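Local coordinates for SusD superfamily protein (Bacteroides vulgatus, PDB 3MYV), which probably binds polysaccharide at the bacterial outer membrane as part of glycan uptake, at residues 31-37 against 72-76; 39-44 against 57-63; 428-434 against 446-451. One frame throughout, in Å; residues are numbered along the deposited sequence.

Contact 1 of 3, residues 31-37 against 72-76; sequences GYYGAAM and AGSLW. With EDO (1,2-ethanediol), chain I.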
# COMPACT_ATOMS: atom_id res chain seq x y z
N GLY A 31 7.13 -11.89 1.08
CA GLY A 31 7.69 -11.25 -0.10
C GLY A 31 6.81 -10.21 -0.78
O GLY A 31 7.31 -9.45 -1.65
N TYR A 32 5.53 -10.18 -0.43
CA TYR A 32 4.59 -9.18 -0.99
C TYR A 32 3.84 -8.45 0.16
O TYR A 32 4.46 -7.64 0.84
CB TYR A 32 3.69 -9.84 -2.06
CG TYR A 32 2.81 -8.92 -2.91
CD1 TYR A 32 3.09 -7.54 -3.03
CD2 TYR A 32 1.73 -9.43 -3.63
CE1 TYR A 32 2.27 -6.69 -3.82
CE2 TYR A 32 0.92 -8.60 -4.42
CZ TYR A 32 1.19 -7.23 -4.50
OH TYR A 32 0.41 -6.42 -5.29
N TYR A 33 2.57 -8.76 0.41
CA TYR A 33 1.82 -8.04 1.45
C TYR A 33 1.96 -8.58 2.88
O TYR A 33 1.37 -8.05 3.83
CB TYR A 33 0.35 -7.88 1.03
CG TYR A 33 0.12 -6.66 0.16
CD1 TYR A 33 0.28 -5.38 0.69
CD2 TYR A 33 -0.22 -6.79 -1.18
CE1 TYR A 33 0.08 -4.26 -0.08
CE2 TYR A 33 -0.41 -5.65 -1.97
CZ TYR A 33 -0.25 -4.39 -1.40
OH TYR A 33 -0.43 -3.25 -2.15
N GLY A 34 2.75 -9.63 3.06
CA GLY A 34 3.13 -10.06 4.40
C GLY A 34 4.17 -9.18 5.07
O GLY A 34 4.27 -9.18 6.31
N ALA A 35 4.93 -8.44 4.27
CA ALA A 35 6.00 -7.57 4.79
C ALA A 35 6.62 -6.64 3.74
O ALA A 35 6.72 -5.43 3.96
CB ALA A 35 7.12 -8.43 5.44
N ALA A 36 7.09 -7.19 2.62
CA ALA A 36 7.95 -6.42 1.70
C ALA A 36 7.35 -5.11 1.20
O ALA A 36 8.07 -4.13 1.08
CB ALA A 36 8.42 -7.27 0.50
N MSE A 37 6.06 -5.10 0.89
CA MSE A 37 5.42 -3.87 0.34
C MSE A 37 5.53 -2.71 1.34
O MSE A 37 5.74 -1.55 0.95
CB MSE A 37 3.93 -4.10 0.01
CG MSE A 37 3.52 -4.24 -1.42
SE MSE A 37 4.36 -3.23 -2.81
CE MSE A 37 4.83 -1.58 -2.01
N ALA A 72 14.41 -6.90 -2.53
CA ALA A 72 13.11 -6.28 -2.32
C ALA A 72 12.04 -7.35 -2.19
O ALA A 72 11.00 -7.29 -2.85
CB ALA A 72 12.78 -5.27 -3.46
N GLY A 73 12.29 -8.33 -1.34
CA GLY A 73 11.34 -9.40 -1.13
C GLY A 73 11.05 -10.15 -2.42
O GLY A 73 11.98 -10.60 -3.09
N SER A 74 9.77 -10.27 -2.77
CA SER A 74 9.31 -10.86 -4.06
C SER A 74 8.44 -9.89 -4.87
O SER A 74 7.46 -10.29 -5.54
CB SER A 74 8.52 -12.12 -3.75
OG SER A 74 9.37 -13.06 -3.13
N LEU A 75 8.80 -8.62 -4.82
CA LEU A 75 7.94 -7.56 -5.36
C LEU A 75 7.85 -7.61 -6.88
O LEU A 75 6.96 -6.99 -7.46
CB LEU A 75 8.39 -6.18 -4.85
CG LEU A 75 8.11 -5.89 -3.36
CD1 LEU A 75 8.54 -4.43 -2.92
CD2 LEU A 75 6.64 -6.16 -3.05
N TRP A 76 8.72 -8.38 -7.54
CA TRP A 76 8.50 -8.70 -8.96
C TRP A 76 7.76 -10.01 -9.09
O TRP A 76 6.68 -10.07 -9.67
CB TRP A 76 9.82 -8.82 -9.72
CG TRP A 76 9.72 -9.28 -11.17
CD1 TRP A 76 9.70 -10.58 -11.61
CD2 TRP A 76 9.73 -8.46 -12.35
NE1 TRP A 76 9.64 -10.61 -12.98
CE2 TRP A 76 9.68 -9.33 -13.47
CE3 TRP A 76 9.73 -7.09 -12.57
CZ2 TRP A 76 9.68 -8.87 -14.80
CZ3 TRP A 76 9.74 -6.61 -13.90
CH2 TRP A 76 9.70 -7.50 -15.00
C1 EDO I . 0.21 -0.58 0.90
O1 EDO I . 0.80 0.69 0.63
C2 EDO I . -1.25 -0.61 0.44
O2 EDO I . -1.38 -0.91 -0.99
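Leu75 pushes one methyl, CD2, into the angle between Tyr32 and the selenomethionine Met37. Its CD2 lies 3.7 Å from Met37 SE, and the same carbon is 3.8 Å from Tyr32 CD1, where it meets the ring obliquely while the two side chains cross at about a right angle. A bend at chi2 of Met37 (-35°) brings its selenium to this methyl. With CG of Leu75 anti to its own carbonyl carbon (chi1 -72°), the branch point reaches Ala36, whose CB is 4.1 Å from Leu75 CG. The other methyl, CD1, lies 4.0 Å from Ala36 O at the start of helix 36-43.

Further out the backbones close up, with the CA atoms of Gly31 and Gly73 4.2 Å apart. Ser74 N donates to Gly31 O at 2.8 Å. Tyr32 to Ala35 form a type I beta turn and Ala35 is the N-cap of helix 36-43, so loop 72-76 packs against the turn leading into that helix. Behind the contact, Tyr33 CD2 covers one face of the Tyr32 ring, and both tyrosine hydroxyls bond to Asp123 of helix 103-128. Tyr33 OH also accepts from O2 of an ethanediol, probably left from crystallisation, at 2.8 Å; Arg126 and Arg198 hold the same ethanediol. Leu75 packing on the first helical residues is thus supplemented by close glycine-to-glycine backbone packing and one hydrogen bond.

Contact 2 of 3, residues 39-44 against 57-63; sequences AYGDMK and CNTCYMF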
# COMPACT_ATOMS: atom_id res chain seq x y z
N ALA A 39 7.81 -2.53 3.93
CA ALA A 39 9.22 -2.17 4.03
C ALA A 39 9.56 -1.16 2.96
O ALA A 39 10.25 -0.17 3.18
CB ALA A 39 10.09 -3.40 3.92
N TYR A 40 9.05 -1.42 1.77
CA TYR A 40 9.37 -0.61 0.60
C TYR A 40 8.80 0.80 0.75
O TYR A 40 9.53 1.80 0.65
CB TYR A 40 8.80 -1.30 -0.65
CG TYR A 40 9.31 -0.74 -1.96
CD1 TYR A 40 8.74 0.38 -2.52
CD2 TYR A 40 10.38 -1.35 -2.62
CE1 TYR A 40 9.22 0.91 -3.73
CE2 TYR A 40 10.87 -0.82 -3.82
CZ TYR A 40 10.27 0.31 -4.37
OH TYR A 40 10.77 0.82 -5.55
N GLY A 41 7.52 0.88 1.05
CA GLY A 41 6.83 2.17 1.21
C GLY A 41 7.26 3.04 2.40
O GLY A 41 7.20 4.26 2.32
N ASP A 42 7.63 2.41 3.51
CA ASP A 42 8.02 3.15 4.72
C ASP A 42 9.52 3.40 4.81
O ASP A 42 9.94 4.51 5.14
CB ASP A 42 7.56 2.39 5.96
CG ASP A 42 6.06 2.50 6.19
OD1 ASP A 42 5.63 3.60 6.53
OD2 ASP A 42 5.34 1.48 6.04
N MSE A 43 10.34 2.38 4.52
CA MSE A 43 11.77 2.52 4.74
C MSE A 43 12.42 3.49 3.76
O MSE A 43 13.49 4.04 4.05
CB MSE A 43 12.48 1.16 4.69
CG MSE A 43 12.02 0.23 5.85
SE MSE A 43 12.66 0.81 7.58
CE MSE A 43 11.24 0.06 8.62
N LYS A 44 11.77 3.73 2.63
CA LYS A 44 12.25 4.66 1.61
C LYS A 44 11.80 6.12 1.81
O LYS A 44 12.24 7.04 1.10
CB LYS A 44 11.84 4.14 0.21
CG LYS A 44 12.48 2.82 -0.12
CD LYS A 44 12.11 2.24 -1.49
CE LYS A 44 13.03 1.06 -1.85
NZ LYS A 44 14.41 1.53 -2.12
N CYS A 57 14.13 -4.52 5.21
CA CYS A 57 14.05 -3.14 5.71
C CYS A 57 15.35 -2.39 5.38
O CYS A 57 15.32 -1.25 4.93
CB CYS A 57 13.77 -3.10 7.22
SG CYS A 57 12.04 -3.53 7.65
N ASN A 58 16.47 -3.06 5.61
CA ASN A 58 17.78 -2.45 5.44
C ASN A 58 18.09 -2.12 3.96
O ASN A 58 18.47 -0.99 3.65
CB ASN A 58 18.84 -3.33 6.06
CG ASN A 58 20.20 -2.68 6.06
OD1 ASN A 58 20.92 -2.76 5.09
ND2 ASN A 58 20.55 -2.04 7.15
N THR A 59 17.90 -3.09 3.08
CA THR A 59 18.19 -2.92 1.66
C THR A 59 17.22 -1.90 1.06
O THR A 59 17.63 -1.06 0.30
CB THR A 59 18.18 -4.26 0.91
OG1 THR A 59 16.89 -4.89 1.01
CG2 THR A 59 19.30 -5.22 1.48
N CYS A 60 15.94 -1.91 1.46
CA CYS A 60 15.03 -0.82 1.01
C CYS A 60 15.49 0.56 1.51
O CYS A 60 15.58 1.52 0.73
CB CYS A 60 13.58 -1.09 1.43
SG CYS A 60 12.80 -2.45 0.51
N TYR A 61 15.80 0.66 2.79
CA TYR A 61 16.25 1.93 3.36
C TYR A 61 17.49 2.46 2.65
O TYR A 61 17.61 3.65 2.36
CB TYR A 61 16.54 1.71 4.84
CG TYR A 61 17.19 2.84 5.56
CD1 TYR A 61 16.47 3.99 5.87
CD2 TYR A 61 18.49 2.73 6.03
CE1 TYR A 61 17.08 5.04 6.59
CE2 TYR A 61 19.09 3.76 6.75
CZ TYR A 61 18.38 4.91 7.03
OH TYR A 61 19.00 5.91 7.72
N MSE A 62 18.42 1.55 2.37
CA MSE A 62 19.70 1.89 1.75
C MSE A 62 19.63 1.92 0.22
O MSE A 62 20.66 2.11 -0.44
CB MSE A 62 20.77 0.90 2.22
CG MSE A 62 21.04 0.94 3.72
SE MSE A 62 21.71 2.62 4.36
CE MSE A 62 23.48 2.70 3.48
N PHE A 63 18.44 1.75 -0.36
CA PHE A 63 18.30 1.61 -1.84
C PHE A 63 19.37 0.67 -2.43
O PHE A 63 19.90 0.91 -3.50
CB PHE A 63 18.28 2.97 -2.56
CG PHE A 63 17.03 3.78 -2.27
CD1 PHE A 63 16.82 4.32 -1.00
CD2 PHE A 63 16.06 3.98 -3.26
CE1 PHE A 63 15.62 5.05 -0.71
CE2 PHE A 63 14.88 4.72 -3.00
CZ PHE A 63 14.66 5.26 -1.72
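Met43 packs on Cys57 and Cys60 where helix 39-43 crosses helix 57-61, the axes approaching to 8.6 Å at a crossing angle of -53°. The apolar contacts run along the crossing: Met43, a selenomethionine, lays CB against Cys60 CB and curls its chain at chi2, bringing CE within 3.8 Å of Cys57 SG. Ala39 CB fills the neighbouring place, 4.2 Å from Cys57 SG.

Cys60 SG makes a sulfur-aromatic contact, 4.1 Å from Tyr40 CD2 and oblique to the ring. A weak polar contact joins the backbones, Tyr61 CA approaching Met43 O at 3.5 Å, and Tyr61 CD1 brings the ring edge to the same oxygen.

The hydrogen bond and the cation-pi contact share one group. Lys44 runs extended to its last torsion, then turns (chi4 -69°), so that NZ donates to a lone pair of Cys60 O at 3.1 Å. NZ also sits over one face of Phe63, just beyond helix 57-61, 3.3 Å from the ring centroid, and bonds His65. Cys60 O additionally accepts from Phe63 N within the Schellman motif that ends this helix. The buried ammonium is thus met by a carbonyl, an imidazole and a pi face, which would be expected to offset part of its desolvation cost.

Contact 3 of 3, residues 428-434 against 446-451; sequences YKCVLPI and EQNPGY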
# COMPACT_ATOMS: atom_id res chain seq x y z
N TYR A 428 17.82 7.44 -9.78
CA TYR A 428 17.62 6.27 -10.65
C TYR A 428 17.11 5.07 -9.87
O TYR A 428 16.47 4.18 -10.45
CB TYR A 428 18.87 5.94 -11.46
CG TYR A 428 19.97 5.16 -10.75
CD1 TYR A 428 20.89 5.80 -9.94
CD2 TYR A 428 20.11 3.80 -10.94
CE1 TYR A 428 21.91 5.11 -9.31
CE2 TYR A 428 21.12 3.10 -10.34
CZ TYR A 428 22.02 3.75 -9.51
OH TYR A 428 23.02 3.04 -8.89
N LYS A 429 17.35 5.07 -8.56
CA LYS A 429 16.89 3.95 -7.73
C LYS A 429 15.54 4.22 -7.08
O LYS A 429 15.14 3.46 -6.19
CB LYS A 429 17.97 3.55 -6.72
CG LYS A 429 19.22 3.05 -7.43
CD LYS A 429 20.16 2.32 -6.54
CE LYS A 429 20.94 3.26 -5.63
NZ LYS A 429 22.04 2.51 -4.95
N CYS A 430 14.82 5.26 -7.53
CA CYS A 430 13.42 5.42 -7.12
C CYS A 430 12.49 4.40 -7.76
O CYS A 430 11.29 4.33 -7.42
CB CYS A 430 12.89 6.86 -7.35
SG CYS A 430 12.41 7.25 -9.08
N VAL A 431 13.04 3.59 -8.66
CA VAL A 431 12.44 2.36 -9.13
C VAL A 431 13.40 1.20 -8.92
O VAL A 431 14.62 1.40 -8.86
CB VAL A 431 12.06 2.42 -10.63
CG1 VAL A 431 10.92 3.43 -10.86
CG2 VAL A 431 13.28 2.76 -11.51
N LEU A 432 12.84 0.01 -8.77
CA LEU A 432 13.65 -1.22 -8.71
C LEU A 432 14.15 -1.59 -10.08
O LEU A 432 13.55 -1.21 -11.11
CB LEU A 432 12.83 -2.38 -8.17
CG LEU A 432 12.46 -2.33 -6.70
CD1 LEU A 432 11.42 -3.39 -6.42
CD2 LEU A 432 13.67 -2.49 -5.74
N PRO A 433 15.28 -2.33 -10.13
CA PRO A 433 15.71 -2.81 -11.44
C PRO A 433 14.88 -4.03 -11.91
O PRO A 433 14.34 -4.80 -11.09
CB PRO A 433 17.16 -3.20 -11.20
CG PRO A 433 17.14 -3.72 -9.77
CD PRO A 433 16.17 -2.81 -9.06
N ILE A 434 14.78 -4.18 -13.22
CA ILE A 434 14.25 -5.37 -13.85
C ILE A 434 15.21 -6.54 -13.50
O ILE A 434 16.43 -6.39 -13.68
CB ILE A 434 14.13 -5.20 -15.40
CG1 ILE A 434 13.28 -3.97 -15.80
CG2 ILE A 434 13.58 -6.49 -16.04
CD1 ILE A 434 11.85 -3.95 -15.28
N GLU A 446 14.50 -3.31 -22.10
CA GLU A 446 15.29 -2.27 -21.46
C GLU A 446 15.35 -2.45 -19.95
O GLU A 446 14.36 -2.76 -19.33
CB GLU A 446 14.72 -0.91 -21.78
CG GLU A 446 14.67 -0.68 -23.26
CD GLU A 446 14.91 0.74 -23.64
OE1 GLU A 446 16.07 1.19 -23.49
OE2 GLU A 446 13.96 1.39 -24.11
N GLN A 447 16.53 -2.23 -19.39
CA GLN A 447 16.72 -2.12 -17.95
C GLN A 447 16.35 -0.69 -17.57
O GLN A 447 16.43 0.23 -18.41
CB GLN A 447 18.16 -2.46 -17.57
CG GLN A 447 18.50 -2.41 -16.08
CD GLN A 447 17.58 -3.22 -15.23
OE1 GLN A 447 16.54 -2.72 -14.76
NE2 GLN A 447 17.92 -4.51 -15.04
N ASN A 448 15.91 -0.49 -16.35
CA ASN A 448 15.68 0.87 -15.87
C ASN A 448 16.99 1.66 -15.91
O ASN A 448 18.06 1.11 -15.67
CB ASN A 448 15.04 0.88 -14.47
CG ASN A 448 13.54 0.69 -14.54
OD1 ASN A 448 12.91 1.13 -15.51
ND2 ASN A 448 12.94 0.03 -13.54
N PRO A 449 16.90 2.95 -16.26
CA PRO A 449 18.09 3.78 -16.47
C PRO A 449 18.97 3.80 -15.22
O PRO A 449 18.45 3.73 -14.11
CB PRO A 449 17.52 5.19 -16.74
CG PRO A 449 16.12 5.13 -16.51
CD PRO A 449 15.64 3.70 -16.45
N GLY A 450 20.28 3.82 -15.41
CA GLY A 450 21.21 3.91 -14.29
C GLY A 450 21.71 2.57 -13.80
O GLY A 450 22.85 2.44 -13.37
N TYR A 451 20.86 1.55 -13.86
CA TYR A 451 21.24 0.23 -13.39
C TYR A 451 22.18 -0.42 -14.41
O TYR A 451 22.10 -0.10 -15.59
CB TYR A 451 19.99 -0.63 -13.17
CG TYR A 451 19.22 -0.31 -11.91
CD1 TYR A 451 19.71 -0.69 -10.67
CD2 TYR A 451 18.01 0.38 -11.96
CE1 TYR A 451 19.00 -0.41 -9.50
CE2 TYR A 451 17.29 0.65 -10.81
CZ TYR A 451 17.79 0.24 -9.58
OH TYR A 451 17.11 0.51 -8.43
O HOH W 1 16.02 3.86 -13.13
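Gln447 OE1 is gripped by two backbone amides, Ile434 N across the contact and Asn448 N beside it. Ile434 N donates at 2.8 Å in the carbonyl plane, on a lone pair, whereas Asn448 N comes in tilted from that plane. From the other end of the amide, Gln447 NE2 donates to Ile434 O at 2.8 Å with an N-H...O angle of 170°. Paired bonds to one residue's N and O fix the rotation of the amide; CG lies anti to the backbone N of Gln447 and a bend at chi2 swings the group onto Ile434. The next side chain reads the same run of extended backbone: Asn448 ND2 meets Leu432 O almost head-on, at 2.8 Å, and its amide is also held by Arg157 and Phe128 O.

Asn448 opens a type II beta turn that ends at Tyr451, with Gly450 taking the positive phi of its third position. This turn belongs to the C-terminal part of the RagB/SusD family region, where the chain has come round helix 438-441 to lie beside 428-434.

The turn delivers the Tyr451 ring between two partners. Pro433 CB sits 3.5 Å from the ring centroid, 6° off the normal, in a CH-pi contact. On the opposite face Tyr428 presents its edge, centroids 5.2 Å apart and planes at 69°, a T-shaped pair. Tyr451 OH donates to Val431 O at 2.7 Å. A water donates to both Tyr428 O and Pro449 O, at 2.7 Å from Tyr428 O.

From the N terminus, contact 1 opens first and closes the outer loop, bringing 72-76, just ahead of helix 77-94, back to the start of helix 36-43. Contact 2 is nested inside it and has closed before: the C-terminal half of that helix meets 57-63 across a shorter loop holding strand 48-50. Contact 3 follows in series, far along the chain, and closes a small loop around helix 438-441. The three nevertheless adjoin in space. Leu75 packs on Tyr40 between contacts 1 and 2, Tyr40 and Ala72 both touch Leu432, and Trp76 touches Ile434. Lys429 NZ is hydrogen-bonded to Phe63 O, tying the C-terminal loops to the N-terminal helices.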